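Local coordinates for protein pyroglutatmate porin OpdO (Pseudomonas aeruginosa, PDB 3SZV) that probably forms a beta-barrel channel of the outer membrane that lets small carboxylates such as pyroglutamate pass across the outer membrane, at residues 23-29 and 395-401; 51-55 and 140-144. All coordinates share one frame; numbering follows the deposited sequence.

Contact 1: residues 23-29 and 395-401; sequences SHASLEL and SYSLALW. With C8E ((hydroxyethyloxy)tri(ethyloxy)octane), chain E.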
ATOM      1  N   SER A  23     -22.477  14.016   3.933  1.00 19.59           N
ATOM      2  CA  SER A  23     -21.705  13.227   2.979  1.00 18.83           C
ATOM      3  C   SER A  23     -20.772  14.085   2.127  1.00 17.36           C
ATOM      4  O   SER A  23     -20.934  15.304   2.029  1.00 19.18           O
ATOM      5  CB  SER A  23     -22.635  12.422   2.071  1.00 17.47           C
ATOM      6  OG  SER A  23     -23.297  13.254   1.142  1.00 19.22           O
ATOM      7  N   HIS A  24     -19.795  13.431   1.507  1.00 20.51           N
ATOM      8  CA  HIS A  24     -18.926  14.074   0.533  1.00 17.85           C
ATOM      9  C   HIS A  24     -18.645  13.081  -0.584  1.00 18.81           C
ATOM     10  O   HIS A  24     -18.787  11.873  -0.405  1.00 20.36           O
ATOM     11  CB  HIS A  24     -17.615  14.525   1.173  1.00 22.96           C
ATOM     12  CG  HIS A  24     -17.805  15.559   2.237  1.00 23.68           C
ATOM     13  ND1 HIS A  24     -18.208  16.846   1.954  1.00 25.22           N
ATOM     14  CD2 HIS A  24     -17.675  15.489   3.582  1.00 28.85           C
ATOM     15  CE1 HIS A  24     -18.309  17.529   3.080  1.00 29.40           C
ATOM     16  NE2 HIS A  24     -17.991  16.730   4.083  1.00 32.21           N
ATOM     17  N   ALA A  25     -18.254  13.596  -1.738  1.00 18.86           N
ATOM     18  CA  ALA A  25     -18.039  12.760  -2.904  1.00 18.55           C
ATOM     19  C   ALA A  25     -16.974  13.379  -3.796  1.00 17.08           C
ATOM     20  O   ALA A  25     -16.816  14.601  -3.854  1.00 18.15           O
ATOM     21  CB  ALA A  25     -19.349  12.557  -3.682  1.00 19.49           C
ATOM     22  N   SER A  26     -16.232  12.524  -4.483  1.00 19.64           N
ATOM     23  CA  SER A  26     -15.207  13.000  -5.390  1.00 20.67           C
ATOM     24  C   SER A  26     -15.146  12.132  -6.636  1.00 19.11           C
ATOM     25  O   SER A  26     -15.571  10.972  -6.637  1.00 19.08           O
ATOM     26  CB  SER A  26     -13.840  13.000  -4.698  1.00 21.66           C
ATOM     27  OG  SER A  26     -13.438  11.676  -4.383  1.00 23.45           O
ATOM     28  N   LEU A  27     -14.607  12.698  -7.704  1.00 19.97           N
ATOM     29  CA  LEU A  27     -14.382  11.939  -8.924  1.00 17.77           C
ATOM     30  C   LEU A  27     -12.929  12.078  -9.323  1.00 19.20           C
ATOM     31  O   LEU A  27     -12.408  13.194  -9.415  1.00 22.73           O
ATOM     32  CB  LEU A  27     -15.273  12.456 -10.050  1.00 21.78           C
ATOM     33  CG  LEU A  27     -15.017  11.832 -11.422  1.00 22.01           C
ATOM     34  CD1 LEU A  27     -15.304  10.345 -11.390  1.00 24.55           C
ATOM     35  CD2 LEU A  27     -15.869  12.526 -12.479  1.00 31.69           C
ATOM     36  N   GLU A  28     -12.273  10.948  -9.543  1.00 16.69           N
ATOM     37  CA  GLU A  28     -10.896  10.969 -10.017  1.00 19.90           C
ATOM     38  C   GLU A  28     -10.800  10.392 -11.425  1.00 18.67           C
ATOM     39  O   GLU A  28     -11.410   9.365 -11.734  1.00 20.05           O
ATOM     40  CB  GLU A  28      -9.955  10.207  -9.071  1.00 19.24           C
ATOM     41  CG  GLU A  28      -8.515  10.211  -9.572  1.00 21.60           C
ATOM     42  CD  GLU A  28      -7.586   9.379  -8.714  1.00 30.79           C
ATOM     43  OE1 GLU A  28      -8.049   8.803  -7.706  1.00 33.85           O
ATOM     44  OE2 GLU A  28      -6.389   9.302  -9.054  1.00 30.72           O
ATOM     45  N   LEU A  29     -10.044  11.073 -12.283  1.00 20.65           N
ATOM     46  CA  LEU A  29      -9.756  10.575 -13.622  1.00 20.33           C
ATOM     47  C   LEU A  29      -8.298  10.165 -13.653  1.00 19.65           C
ATOM     48  O   LEU A  29      -7.440  10.895 -13.163  1.00 21.57           O
ATOM     49  CB  LEU A  29      -9.984  11.667 -14.663  1.00 20.58           C
ATOM     50  CG  LEU A  29     -11.402  11.893 -15.207  1.00 36.61           C
ATOM     51  CD1 LEU A  29     -12.464  11.795 -14.124  1.00 39.66           C
ATOM     52  CD2 LEU A  29     -11.482  13.235 -15.931  1.00 30.54           C
ATOM     53  N   SER A 395      -3.431  12.332 -13.777  1.00 22.33           N
ATOM     54  CA  SER A 395      -4.486  12.219 -12.782  0.54 21.85           C
ATOM     55  C   SER A 395      -5.178  13.556 -12.553  1.00 22.02           C
ATOM     56  O   SER A 395      -4.548  14.610 -12.598  1.00 25.35           O
ATOM     57  CB  SER A 395      -3.915  11.697 -11.458  0.54 26.65           C
ATOM     58  OG  SER A 395      -4.930  11.574 -10.473  0.54 37.78           O
ATOM     59  N   TYR A 396      -6.475  13.504 -12.317  1.00 19.54           N
ATOM     60  CA  TYR A 396      -7.228  14.708 -12.004  1.00 21.37           C
ATOM     61  C   TYR A 396      -8.346  14.343 -11.058  1.00 24.42           C
ATOM     62  O   TYR A 396      -9.137  13.442 -11.348  1.00 25.53           O
ATOM     63  CB  TYR A 396      -7.807  15.362 -13.261  1.00 22.91           C
ATOM     64  CG  TYR A 396      -8.586  16.624 -12.967  1.00 23.62           C
ATOM     65  CD1 TYR A 396      -7.934  17.830 -12.749  1.00 26.00           C
ATOM     66  CD2 TYR A 396      -9.971  16.603 -12.891  1.00 25.20           C
ATOM     67  CE1 TYR A 396      -8.637  18.984 -12.477  1.00 32.37           C
ATOM     68  CE2 TYR A 396     -10.688  17.759 -12.618  1.00 26.57           C
ATOM     69  CZ  TYR A 396     -10.009  18.944 -12.412  1.00 28.54           C
ATOM     70  OH  TYR A 396     -10.704  20.103 -12.137  1.00 33.83           O
ATOM     71  N   SER A 397      -8.423  15.047  -9.933  1.00 21.79           N
ATOM     72  CA  SER A 397      -9.474  14.793  -8.961  1.00 22.67           C
ATOM     73  C   SER A 397     -10.324  16.027  -8.792  1.00 25.34           C
ATOM     74  O   SER A 397      -9.808  17.143  -8.715  1.00 28.35           O
ATOM     75  CB  SER A 397      -8.887  14.388  -7.611  1.00 30.21           C
ATOM     76  OG  SER A 397      -8.302  13.102  -7.683  1.00 35.53           O
ATOM     77  N   LEU A 398     -11.628  15.803  -8.731  1.00 22.39           N
ATOM     78  CA  LEU A 398     -12.596  16.864  -8.576  1.00 23.17           C
ATOM     79  C   LEU A 398     -13.444  16.563  -7.351  1.00 28.21           C
ATOM     80  O   LEU A 398     -14.028  15.484  -7.251  1.00 24.15           O
ATOM     81  CB  LEU A 398     -13.501  16.919  -9.806  1.00 30.83           C
ATOM     82  CG  LEU A 398     -14.626  17.947  -9.786  1.00 35.24           C
ATOM     83  CD1 LEU A 398     -14.055  19.354  -9.692  1.00 35.03           C
ATOM     84  CD2 LEU A 398     -15.489  17.789 -11.026  1.00 38.95           C
ATOM     85  N   ALA A 399     -13.512  17.509  -6.419  1.00 25.94           N
ATOM     86  CA  ALA A 399     -14.441  17.390  -5.305  1.00 24.20           C
ATOM     87  C   ALA A 399     -15.842  17.700  -5.821  1.00 27.23           C
ATOM     88  O   ALA A 399     -16.071  18.763  -6.399  1.00 31.05           O
ATOM     89  CB  ALA A 399     -14.060  18.357  -4.189  1.00 31.25           C
ATOM     90  N   LEU A 400     -16.780  16.779  -5.627  1.00 22.65           N
ATOM     91  CA  LEU A 400     -18.133  16.984  -6.125  1.00 22.57           C
ATOM     92  C   LEU A 400     -18.982  17.705  -5.088  1.00 23.39           C
ATOM     93  O   LEU A 400     -19.751  18.611  -5.415  1.00 25.04           O
ATOM     94  CB  LEU A 400     -18.772  15.648  -6.513  1.00 21.89           C
ATOM     95  CG  LEU A 400     -18.015  14.884  -7.599  1.00 22.98           C
ATOM     96  CD1 LEU A 400     -18.675  13.544  -7.871  1.00 25.74           C
ATOM     97  CD2 LEU A 400     -17.932  15.731  -8.870  1.00 27.47           C
ATOM     98  N   TRP A 401     -18.844  17.293  -3.834  1.00 25.51           N
ATOM     99  CA  TRP A 401     -19.440  18.007  -2.710  1.00 24.66           C
ATOM    100  C   TRP A 401     -18.828  17.483  -1.416  1.00 27.21           C
ATOM    101  O   TRP A 401     -18.017  16.557  -1.451  1.00 24.46           O
ATOM    102  CB  TRP A 401     -20.968  17.864  -2.683  1.00 25.51           C
ATOM    103  CG  TRP A 401     -21.486  16.498  -2.303  1.00 26.17           C
ATOM    104  CD1 TRP A 401     -21.694  16.021  -1.036  1.00 25.25           C
ATOM    105  CD2 TRP A 401     -21.904  15.452  -3.199  1.00 23.31           C
ATOM    106  NE1 TRP A 401     -22.205  14.743  -1.090  1.00 25.48           N
ATOM    107  CE2 TRP A 401     -22.339  14.370  -2.399  1.00 22.60           C
ATOM    108  CE3 TRP A 401     -21.946  15.326  -4.591  1.00 23.99           C
ATOM    109  CZ2 TRP A 401     -22.812  13.176  -2.956  1.00 23.49           C
ATOM    110  CZ3 TRP A 401     -22.424  14.142  -5.138  1.00 23.77           C
ATOM    111  CH2 TRP A 401     -22.847  13.081  -4.320  1.00 21.94           C
TER
HETATM  112  C7  C8E E 388     -25.100  10.852  -6.659  1.00 55.13           C
HETATM  113  C8  C8E E 388     -23.969  10.389  -7.570  1.00 32.21           C
HETATM  114  O9  C8E E 388     -23.570  11.433  -8.430  1.00 67.73           O
HETATM  115  C10 C8E E 388     -22.208  11.344  -8.810  1.00 60.43           C
HETATM  116  C11 C8E E 388     -22.064  12.115 -10.114  1.00 65.17           C
HETATM  117  O12 C8E E 388     -22.695  13.377  -9.994  1.00 62.71           O
HETATM  118  C13 C8E E 388     -21.771  14.414 -10.238  1.00 65.34           C
HETATM  119  C14 C8E E 388     -22.386  15.797 -10.014  1.00 44.16           C
HETATM  120  O15 C8E E 388     -23.032  15.855  -8.767  1.00 51.27           O
HETATM  121  C16 C8E E 388     -23.574  17.131  -8.490  1.00 50.71           C
HETATM  122  C17 C8E E 388     -22.998  17.645  -7.171  1.00 48.15           C
HETATM  123  O18 C8E E 388     -23.377  18.989  -6.958  1.00 48.02           O
HETATM  124  C19 C8E E 388     -24.285  19.152  -5.893  1.00 56.18           C
HETATM  125  C20 C8E E 388     -23.612  19.946  -4.776  1.00 52.55           C
HETATM  126  O21 C8E E 388     -24.123  19.552  -3.520  1.00 59.30           O

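Contact 2: residues 51-55 and 140-144; sequences AQGFL and RLLPE. With C8E ((hydroxyethyloxy)tri(ethyloxy)octane), chain C.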
ATOM      1  N   ALA A  51      -4.531   2.964 -20.786  1.00 20.15           N
ATOM      2  CA  ALA A  51      -5.891   2.822 -20.289  1.00 19.60           C
ATOM      3  C   ALA A  51      -6.400   4.079 -19.598  1.00 18.53           C
ATOM      4  O   ALA A  51      -5.624   4.896 -19.107  1.00 19.41           O
ATOM      5  CB  ALA A  51      -5.996   1.613 -19.356  1.00 20.84           C
ATOM      6  N   GLN A  52      -7.718   4.222 -19.575  1.00 18.49           N
ATOM      7  CA  GLN A  52      -8.379   5.339 -18.910  1.00 17.61           C
ATOM      8  C   GLN A  52      -9.268   4.823 -17.786  1.00 17.64           C
ATOM      9  O   GLN A  52     -10.025   3.858 -17.966  1.00 18.24           O
ATOM     10  CB  GLN A  52      -9.235   6.124 -19.907  1.00 22.07           C
ATOM     11  CG  GLN A  52     -10.048   7.242 -19.267  1.00 21.14           C
ATOM     12  CD  GLN A  52      -9.173   8.357 -18.717  1.00 23.38           C
ATOM     13  OE1 GLN A  52      -8.197   8.768 -19.351  1.00 24.47           O
ATOM     14  NE2 GLN A  52      -9.517   8.851 -17.536  1.00 22.87           N
ATOM     15  N   GLY A  53      -9.193   5.477 -16.633  1.00 16.01           N
ATOM     16  CA  GLY A  53      -9.972   5.062 -15.485  1.00 17.49           C
ATOM     17  C   GLY A  53     -10.766   6.187 -14.856  1.00 18.06           C
ATOM     18  O   GLY A  53     -10.413   7.362 -14.972  1.00 17.82           O
ATOM     19  N   PHE A  54     -11.847   5.812 -14.184  1.00 16.62           N
ATOM     20  CA  PHE A  54     -12.687   6.746 -13.447  1.00 17.68           C
ATOM     21  C   PHE A  54     -12.925   6.144 -12.082  1.00 19.71           C
ATOM     22  O   PHE A  54     -13.209   4.952 -11.965  1.00 18.21           O
ATOM     23  CB  PHE A  54     -14.037   6.944 -14.144  1.00 17.56           C
ATOM     24  CG  PHE A  54     -13.924   7.468 -15.549  1.00 22.59           C
ATOM     25  CD1 PHE A  54     -14.056   8.822 -15.810  1.00 25.62           C
ATOM     26  CD2 PHE A  54     -13.672   6.607 -16.601  1.00 20.08           C
ATOM     27  CE1 PHE A  54     -13.946   9.308 -17.103  1.00 29.40           C
ATOM     28  CE2 PHE A  54     -13.561   7.085 -17.901  1.00 25.12           C
ATOM     29  CZ  PHE A  54     -13.698   8.436 -18.149  1.00 25.90           C
ATOM     30  N   LEU A  55     -12.805   6.969 -11.051  1.00 17.79           N
ATOM     31  CA  LEU A  55     -13.008   6.520  -9.684  1.00 17.70           C
ATOM     32  C   LEU A  55     -13.963   7.477  -8.990  1.00 18.05           C
ATOM     33  O   LEU A  55     -13.631   8.641  -8.768  1.00 20.59           O
ATOM     34  CB  LEU A  55     -11.681   6.476  -8.935  1.00 19.19           C
ATOM     35  CG  LEU A  55     -10.589   5.597  -9.557  1.00 22.11           C
ATOM     36  CD1 LEU A  55      -9.778   6.324 -10.634  1.00 22.63           C
ATOM     37  CD2 LEU A  55      -9.671   5.118  -8.447  1.00 25.75           C
ATOM     38  N   ARG A 140      -1.533   1.103  -9.985  1.00 20.44           N
ATOM     39  CA  ARG A 140      -1.917   0.936 -11.383  1.00 22.27           C
ATOM     40  C   ARG A 140      -3.090   1.851 -11.732  1.00 22.55           C
ATOM     41  O   ARG A 140      -3.182   2.976 -11.235  1.00 24.90           O
ATOM     42  CB  ARG A 140      -2.256  -0.527 -11.672  1.00 23.62           C
ATOM     43  CG  ARG A 140      -1.050  -1.459 -11.613  1.00 36.70           C
ATOM     44  CD  ARG A 140      -1.395  -2.822 -12.192  1.00 45.63           C
ATOM     45  N   LEU A 141      -3.990   1.379 -12.583  1.00 19.77           N
ATOM     46  CA  LEU A 141      -5.103   2.211 -13.016  1.00 17.42           C
ATOM     47  C   LEU A 141      -6.190   2.345 -11.946  1.00 17.83           C
ATOM     48  O   LEU A 141      -6.690   3.447 -11.687  1.00 19.28           O
ATOM     49  CB  LEU A 141      -5.720   1.647 -14.293  1.00 19.17           C
ATOM     50  CG  LEU A 141      -6.810   2.537 -14.906  1.00 19.17           C
ATOM     51  CD1 LEU A 141      -6.211   3.779 -15.557  1.00 21.33           C
ATOM     52  CD2 LEU A 141      -7.662   1.763 -15.901  1.00 20.04           C
ATOM     53  N   LEU A 142      -6.582   1.211 -11.379  1.00 16.84           N
ATOM     54  CA  LEU A 142      -7.670   1.153 -10.408  1.00 16.93           C
ATOM     55  C   LEU A 142      -7.200   0.385  -9.184  1.00 16.87           C
ATOM     56  O   LEU A 142      -6.365  -0.513  -9.289  1.00 18.35           O
ATOM     57  CB  LEU A 142      -8.906   0.486 -11.026  1.00 16.96           C
ATOM     58  CG  LEU A 142      -9.471   1.181 -12.265  1.00 18.93           C
ATOM     59  CD1 LEU A 142     -10.510   0.312 -12.958  1.00 21.33           C
ATOM     60  CD2 LEU A 142     -10.069   2.547 -11.912  1.00 19.56           C
ATOM     61  N   PRO A 143      -7.709   0.742  -8.004  1.00 14.96           N
ATOM     62  CA  PRO A 143      -7.170   0.149  -6.774  1.00 15.38           C
ATOM     63  C   PRO A 143      -7.521  -1.327  -6.570  1.00 16.82           C
ATOM     64  O   PRO A 143      -8.581  -1.804  -7.015  1.00 16.56           O
ATOM     65  CB  PRO A 143      -7.821   0.989  -5.663  1.00 16.31           C
ATOM     66  CG  PRO A 143      -9.067   1.575  -6.316  1.00 16.80           C
ATOM     67  CD  PRO A 143      -8.686   1.812  -7.740  1.00 17.07           C
ATOM     68  N   GLU A 144      -6.636  -2.044  -5.887  1.00 15.29           N
ATOM     69  CA  GLU A 144      -6.994  -3.321  -5.288  1.00 14.96           C
ATOM     70  C   GLU A 144      -8.038  -3.084  -4.178  1.00 15.42           C
ATOM     71  O   GLU A 144      -7.976  -2.081  -3.461  1.00 15.80           O
ATOM     72  CB  GLU A 144      -5.739  -3.978  -4.702  1.00 15.61           C
ATOM     73  CG  GLU A 144      -5.975  -5.346  -4.062  1.00 15.58           C
ATOM     74  CD  GLU A 144      -4.726  -5.928  -3.428  1.00 16.23           C
ATOM     75  OE1 GLU A 144      -3.820  -5.159  -3.076  1.00 14.90           O
ATOM     76  OE2 GLU A 144      -4.643  -7.170  -3.294  1.00 15.62           O
TER
HETATM   77  C1  C8E C 386     -23.203  -6.977 -13.077  1.00 38.52           C
HETATM   78  C2  C8E C 386     -22.980  -5.487 -12.848  1.00 30.34           C
HETATM   79  C3  C8E C 386     -23.459  -5.076 -11.463  1.00 28.52           C
HETATM   80  C4  C8E C 386     -23.651  -3.565 -11.379  1.00 24.43           C
HETATM   81  C5  C8E C 386     -22.345  -2.841 -11.666  1.00 20.86           C
HETATM   82  C6  C8E C 386     -22.475  -1.320 -11.609  1.00 22.24           C
HETATM   83  C7  C8E C 386     -21.136  -0.652 -11.917  1.00 22.77           C
HETATM   84  C8  C8E C 386     -21.118   0.841 -11.585  1.00 24.07           C
HETATM   85  O9  C8E C 386     -19.895   1.429 -12.012  1.00 26.35           O
HETATM   86  C10 C8E C 386     -19.853   2.827 -11.782  1.00 23.66           C
HETATM   87  C11 C8E C 386     -18.537   3.433 -12.280  1.00 25.15           C
HETATM   88  O12 C8E C 386     -18.498   4.824 -12.023  1.00 29.70           O
HETATM   89  C13 C8E C 386     -17.206   5.388 -12.154  1.00 27.82           C
HETATM   90  C16 C8E C 386     -17.528   8.435 -14.812  1.00 51.69           C
HETATM   91  C17 C8E C 386     -18.577   8.045 -15.845  1.00 51.24           C
HETATM   92  O18 C8E C 386     -18.201   8.507 -17.123  1.00 52.25           O
HETATM   93  C19 C8E C 386     -17.292   7.636 -17.758  1.00 53.43           C
HETATM   94  C20 C8E C 386     -18.071   6.642 -18.610  1.00 54.81           C
HETATM   95  O21 C8E C 386     -17.672   6.744 -19.957  1.00 55.55           O

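Contact 1: residues 23-29 and 395-401
Ser-395 meets Glu-28 at the seam of the outer-membrane beta-barrel, where the last strand (residues 395-399) runs antiparallel to the first (24-29) and closes the wall. In one of its two conformers Ser-395 OG comes within 3.1 Å of Glu-28 OE2. The extended chain of Glu-28, with CG anti to its backbone N (chi1 179°), brings the carboxylate there; salt bridges to Arg-30 and Arg-57 hold the same group, which would probably keep it ionised. Tyr-396 pairs with Leu-29 through two backbone bonds, Leu-29 N to Tyr-396 O being 2.7 Å. Both side chains stand on the opposite face from Glu-28, the one that meets detergent. Ser-397, small enough for a close non-hydrogen-bonded pair, sets its OG alongside the aliphatic part of Glu-28, 3.5 Å from CG. Leu-398 and Leu-27 form the next hydrogen-bonded pair, and their branched apolar chains suit the lipid-facing side.

Ala-399 faces Ser-26, after which the regular pairing breaks. Leu-400 and Trp-401 both stand opposite Ala-25 in a classic beta bulge: Ala-25 O takes a bond from Leu-400 N (2.8 Å) and a weak one from Trp-401 N, while Ala-25 N gives its hydrogen to Trp-401 O. Leu-400 lays CD1 against Leu-27 CB at 4.2 Å. The terminal Trp-401 swings its indole across the first strand, and the methyl of Ala-25 sits over the six-membered ring, CB 3.5 Å from the centroid and 8° off the normal, a CH-pi contact that a small residue permits. C17 of the bound detergent lies 3.6 Å from Trp-401 CE3. Ser-23 OG, also hydrogen-bonded to Val-20 O, waits at the indole edge, where Trp-401 NE1 donates to it in the ring plane, 2.9 Å away and nearly straight at 167°.

Contact 2: residues 51-55 and 140-144
Leu-141 and Leu-142 press their methyl groups against strand 51-55 of the beta-barrel wall, packing a loop from residues 140-144 onto its inner side. Such inward-folded loops constrict the lumen of porins, and this one probably helps to shape the channel here.

No hydrogen bond crosses between the segments; the loop carbonyls are served by neighbours. Arg-30, on the adjoining strand, makes weak hydrogen bonds to those of Arg-140 and Leu-141, and Lys-170 binds that of Pro-143.

On the outer side, Phe-54 is sandwiched. Bound detergent lies over one ring face, with C19 3.7 Å from Phe-54 CZ. Gln-52 NE2 lies above the rim of the opposite face, while OE1 is hydrogen-bonded to Asn-31.

The contact between the segments is apolar. With CG anti to the backbone N (chi1 -174°), Leu-141 extends toward the strand and spreads its two methyls along the inner side: CD1 stops 3.6 Å from Gly-53 N, while CD2 meets the methyl of Ala-51 at 3.8 Å. Gly-53 carries no side chain, and Leu-141 lies directly on its main chain, CG 4.1 Å from Gly-53 CA. Beside it, Leu-142 crosses Leu-55 obliquely and brings CD2 to 3.9 Å from Leu-55 CG; the same methyl rests near Phe-54 O. Leu-55 CD2 meets the CD corner of the rigid Pro-143 ring end-on, 3.5 Å away.

In the fold
The centres of the two contacts lie about 14 Å apart, on the same side of the chain's centre, and consecutive strands 24-38 and 49-59 join them. Contact 2 is nested along the chain within the long span that contact 1 closes. The two meet directly: Glu-28 N lies 2.8 Å from Leu-55 O, a probable hydrogen bond, and Leu-29 CD1 packs 3.8 Å from Phe-54 CD1 on the outer surface. Contact 1 thus joins the first and last strands into a closed wall, whereas contact 2 fixes a loop against the inside of that wall. Arg-30 bridges them, pairing with Glu-28 and weakly holding the loop carbonyls.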